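Side-chain contacts in 5-carboxymethyl-2-hydroxymuconate semialdehyde dehydrogenase (Thermus thermophilus, PDB 2D4E), which probably catalyses the NAD-dependent oxidation of 5-carboxymethyl-2-hydroxymuconate semialdehyde to the corresponding acid, as a tetrameric member of the aldehyde dehydrogenase family: residues 74-77 with 78-81; 83-86 with 87-90. All coordinates share one frame; numbering follows the deposited sequence.

Contact 1 (74-77 with 78-81); sequences HEAF and QRWS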
loop_
_atom_site.group_PDB
_atom_site.type_symbol
_atom_site.label_atom_id
_atom_site.label_comp_id
_atom_site.label_asym_id
_atom_site.label_seq_id
_atom_site.Cartn_x
_atom_site.Cartn_y
_atom_site.Cartn_z
ATOM N N HIS C 74 -1.363 -20.902 25.274
ATOM C CA HIS C 74 -1.435 -19.626 25.971
ATOM C C HIS C 74 -0.132 -19.315 26.700
ATOM O O HIS C 74 0.426 -18.229 26.556
ATOM C CB HIS C 74 -2.587 -19.634 26.981
ATOM C CG HIS C 74 -2.634 -18.414 27.846
ATOM N ND1 HIS C 74 -3.086 -17.194 27.390
ATOM C CD2 HIS C 74 -2.253 -18.217 29.131
ATOM C CE1 HIS C 74 -2.983 -16.299 28.357
ATOM N NE2 HIS C 74 -2.479 -16.894 29.423
ATOM N N GLU C 75 0.349 -20.275 27.479
ATOM C CA GLU C 75 1.575 -20.088 28.237
ATOM C C GLU C 75 2.762 -19.791 27.334
ATOM O O GLU C 75 3.599 -18.958 27.670
ATOM C CB GLU C 75 1.867 -21.325 29.094
ATOM C CG GLU C 75 2.975 -21.125 30.128
ATOM C CD GLU C 75 4.379 -21.316 29.569
ATOM O OE1 GLU C 75 5.350 -20.977 30.284
ATOM O OE2 GLU C 75 4.518 -21.813 28.429
ATOM N N ALA C 76 2.824 -20.463 26.186
ATOM C CA ALA C 76 3.921 -20.273 25.237
ATOM C C ALA C 76 3.802 -19.012 24.367
ATOM O O ALA C 76 4.794 -18.551 23.799
ATOM C CB ALA C 76 4.047 -21.506 24.345
ATOM N N PHE C 77 2.598 -18.463 24.256
ATOM C CA PHE C 77 2.376 -17.266 23.443
ATOM C C PHE C 77 3.258 -16.101 23.887
ATOM O O PHE C 77 3.782 -15.358 23.063
ATOM C CB PHE C 77 0.907 -16.832 23.518
ATOM C CG PHE C 77 0.587 -15.611 22.689
ATOM C CD1 PHE C 77 0.657 -15.658 21.297
ATOM C CD2 PHE C 77 0.201 -14.423 23.301
ATOM C CE1 PHE C 77 0.344 -14.546 20.526
ATOM C CE2 PHE C 77 -0.115 -13.300 22.539
ATOM C CZ PHE C 77 -0.045 -13.361 21.147
ATOM N N GLN C 78 3.410 -15.949 25.196
ATOM C CA GLN C 78 4.210 -14.868 25.756
ATOM C C GLN C 78 5.608 -14.815 25.141
ATOM O O GLN C 78 6.044 -13.760 24.689
ATOM C CB GLN C 78 4.313 -15.030 27.276
ATOM C CG GLN C 78 3.045 -15.590 27.938
ATOM C CD GLN C 78 1.781 -14.822 27.564
ATOM O OE1 GLN C 78 1.684 -13.609 27.776
ATOM N NE2 GLN C 78 0.804 -15.531 27.009
ATOM N N ARG C 79 6.300 -15.954 25.113
ATOM C CA ARG C 79 7.655 -16.024 24.563
ATOM C C ARG C 79 7.703 -16.119 23.036
ATOM O O ARG C 79 8.566 -15.512 22.398
ATOM C CB ARG C 79 8.410 -17.229 25.133
ATOM C CG ARG C 79 8.661 -17.200 26.632
ATOM C CD ARG C 79 9.429 -18.453 27.061
ATOM N NE ARG C 79 8.719 -19.684 26.705
ATOM C CZ ARG C 79 7.638 -20.142 27.334
ATOM N NH1 ARG C 79 7.133 -19.477 28.366
ATOM N NH2 ARG C 79 7.054 -21.266 26.925
ATOM N N TRP C 80 6.794 -16.894 22.453
ATOM C CA TRP C 80 6.775 -17.068 21.005
ATOM C C TRP C 80 6.493 -15.770 20.256
ATOM O O TRP C 80 7.153 -15.464 19.266
ATOM C CB TRP C 80 5.745 -18.133 20.612
ATOM C CG TRP C 80 5.681 -18.397 19.135
ATOM C CD1 TRP C 80 4.650 -18.093 18.291
ATOM C CD2 TRP C 80 6.684 -19.031 18.331
ATOM N NE1 TRP C 80 4.947 -18.501 17.008
ATOM C CE2 TRP C 80 6.189 -19.079 17.004
ATOM C CE3 TRP C 80 7.954 -19.563 18.600
ATOM C CZ2 TRP C 80 6.918 -19.640 15.950
ATOM C CZ3 TRP C 80 8.681 -20.123 17.551
ATOM C CH2 TRP C 80 8.158 -20.156 16.240
ATOM N N SER C 81 5.518 -15.006 20.734
ATOM C CA SER C 81 5.158 -13.748 20.092
ATOM C C SER C 81 6.241 -12.679 20.240
ATOM O O SER C 81 6.117 -11.587 19.685
ATOM C CB SER C 81 3.842 -13.217 20.665
ATOM O OG SER C 81 3.989 -12.850 22.025
#

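Contact 2 (83-86 with 87-90); sequences TKAK and ERKR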
loop_
_atom_site.group_PDB
_atom_site.type_symbol
_atom_site.label_atom_id
_atom_site.label_comp_id
_atom_site.label_asym_id
_atom_site.label_seq_id
_atom_site.Cartn_x
_atom_site.Cartn_y
_atom_site.Cartn_z
ATOM N N THR C 83 9.658 -13.703 19.977
ATOM C CA THR C 83 10.843 -14.251 19.329
ATOM C C THR C 83 11.139 -13.355 18.133
ATOM O O THR C 83 10.237 -12.699 17.609
ATOM C CB THR C 83 10.589 -15.666 18.805
ATOM O OG1 THR C 83 9.468 -15.634 17.910
ATOM C CG2 THR C 83 10.301 -16.623 19.948
ATOM N N LYS C 84 12.393 -13.314 17.704
ATOM C CA LYS C 84 12.745 -12.489 16.558
ATOM C C LYS C 84 12.146 -13.092 15.290
ATOM O O LYS C 84 12.228 -14.304 15.073
ATOM C CB LYS C 84 14.266 -12.374 16.437
ATOM C CG LYS C 84 14.874 -11.517 17.532
ATOM C CD LYS C 84 16.383 -11.495 17.472
ATOM C CE LYS C 84 16.930 -10.439 18.417
ATOM N NZ LYS C 84 16.320 -10.560 19.775
ATOM N N ALA C 85 11.534 -12.245 14.466
ATOM C CA ALA C 85 10.910 -12.710 13.232
ATOM C C ALA C 85 11.888 -13.538 12.413
ATOM O O ALA C 85 11.506 -14.514 11.785
ATOM C CB ALA C 85 10.403 -11.529 12.415
ATOM N N LYS C 86 13.154 -13.142 12.429
ATOM C CA LYS C 86 14.183 -13.857 11.690
ATOM C C LYS C 86 14.288 -15.294 12.197
ATOM O O LYS C 86 14.523 -16.223 11.421
ATOM C CB LYS C 86 15.528 -13.148 11.854
ATOM C CG LYS C 86 16.686 -13.825 11.140
ATOM C CD LYS C 86 17.986 -13.072 11.383
ATOM C CE LYS C 86 19.162 -13.729 10.675
ATOM N NZ LYS C 86 20.400 -12.926 10.869
ATOM N N GLU C 87 14.103 -15.473 13.501
ATOM C CA GLU C 87 14.180 -16.800 14.098
ATOM C C GLU C 87 12.944 -17.635 13.762
ATOM O O GLU C 87 13.052 -18.844 13.548
ATOM C CB GLU C 87 14.349 -16.689 15.618
ATOM C CG GLU C 87 14.391 -18.025 16.356
ATOM C CD GLU C 87 15.623 -18.867 16.032
ATOM O OE1 GLU C 87 15.798 -19.921 16.683
ATOM O OE2 GLU C 87 16.414 -18.487 15.137
ATOM N N ARG C 88 11.772 -17.002 13.717
ATOM C CA ARG C 88 10.555 -17.735 13.378
ATOM C C ARG C 88 10.664 -18.128 11.911
ATOM O O ARG C 88 10.213 -19.200 11.503
ATOM C CB ARG C 88 9.305 -16.876 13.599
ATOM C CG ARG C 88 9.071 -16.474 15.050
ATOM C CD ARG C 88 7.605 -16.147 15.308
ATOM N NE ARG C 88 7.092 -15.076 14.456
ATOM C CZ ARG C 88 7.335 -13.785 14.646
ATOM N NH1 ARG C 88 8.081 -13.387 15.669
ATOM N NH2 ARG C 88 6.822 -12.888 13.816
ATOM N N LYS C 89 11.278 -17.253 11.119
ATOM C CA LYS C 89 11.475 -17.524 9.702
ATOM C C LYS C 89 12.341 -18.778 9.568
ATOM O O LYS C 89 12.080 -19.640 8.726
ATOM C CB LYS C 89 12.171 -16.340 9.026
ATOM C CG LYS C 89 12.618 -16.607 7.589
ATOM C CD LYS C 89 13.351 -15.406 7.000
ATOM C CE LYS C 89 13.693 -15.648 5.543
ATOM N NZ LYS C 89 14.237 -14.438 4.861
ATOM N N ARG C 90 13.368 -18.880 10.409
ATOM C CA ARG C 90 14.259 -20.035 10.371
ATOM C C ARG C 90 13.472 -21.310 10.654
ATOM O O ARG C 90 13.657 -22.321 9.978
ATOM C CB ARG C 90 15.390 -19.891 11.395
ATOM C CG ARG C 90 16.423 -21.018 11.327
ATOM C CD ARG C 90 17.412 -20.946 12.485
ATOM N NE ARG C 90 16.769 -21.160 13.780
ATOM C CZ ARG C 90 16.236 -22.314 14.173
ATOM N NH1 ARG C 90 16.263 -23.372 13.370
ATOM N NH2 ARG C 90 15.688 -22.413 15.376
#

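Contact 1 (74-77 with 78-81)
F77 and S81 meet across the last turn of helix 63-80. The phenylalanine CB lies 3.1 Å from Q78 N, which CG also meets, and CD2 has Q78 NE2 at the ring edge. Because CG stands anti to the backbone N (chi1 -179°), the ring swings toward S81: CD1, CE1 and CZ lie under S81 CB, a CH-pi contact over one face, 4.0 Å from the F77 ring centroid, while CE2 and CZ come 4.2 Å from S81 OG. S81 gives both OG and N to F77 O, from opposite faces of the carbonyl plane; the OG bond to F77 O is 2.7 Å long. Replacing F77 by an alanine is likely to strip S81 CB of its aromatic surface and open a gap beside P162 and N191, which the F77 side chain also touches. Q78 reaches back one turn, so that NE2 bonds H74 O at 2.8 Å, the acceptor nearly in the amide plane. On another side, R79 meets E75 end-on: NH2 reaches OE2 from the syn side at 3.0 Å, while NH1 approaches OE1 from above the carboxylate plane. At the helix end the S81 hydroxyl thus gives F77 O a second donor, while two hydrogen bonds hold the exposed ion pair.

Contact 2 (83-86 with 87-90)
This is a local contact at the N-terminal start of helix 85-101, where the arginine R88 folds back over the first turn to T83 and A85. K84 holds the N-cap position, and its carbonyl oxygen starts the helical bonding by accepting from R88 N at 3.1 Å and, weakly, from E87 N. From CB, the R88 chain passes T83 with CG 3.0 Å from OG1, then bends at chi3 (-58°). The bend lays the guanidinium with one face against A85 CA and brings NH1 to T83 OG1, a weak hydrogen bond of 3.5 Å. T83 OG1 is held more firmly by W80 O, and the guanidinium's other terminal nitrogen, NH2, bonds A188 O. Farther along, E87 and R90 form a side-on salt bridge, with R90 NH2 to E87 OE1 at 2.8 Å and NE to OE2 at 3.0 Å; both carboxylate oxygens are met from above their plane. The amide of A85 is taken by D151 of the second subunit, which places the helix start at a subunit interface. That acidic residue would probably interact favourably with the positive end of the helix dipole, while the NH2 bond of buried R88 ties the first turn to the A188 backbone.

Overall arrangement
Contact 1 ends helix 63-80 and contact 2 begins helix 85-101, so the two follow in series along the chain with only a short connection between the helices. Their centres are about 14 Å apart, on the same side of the chain's centre and within the aldehyde dehydrogenase fold. They touch directly where W80 CZ2 packs 3.6 Å from R88 CD, so a side chain of the first helix lies against one of the second. Contact 1 faces loops and strand 154-162 of its own chain, whereas contact 2 also reaches the second subunit. The pair therefore marks two consecutive helices linked by a short loop, the second of which begins at the contact with the second subunit.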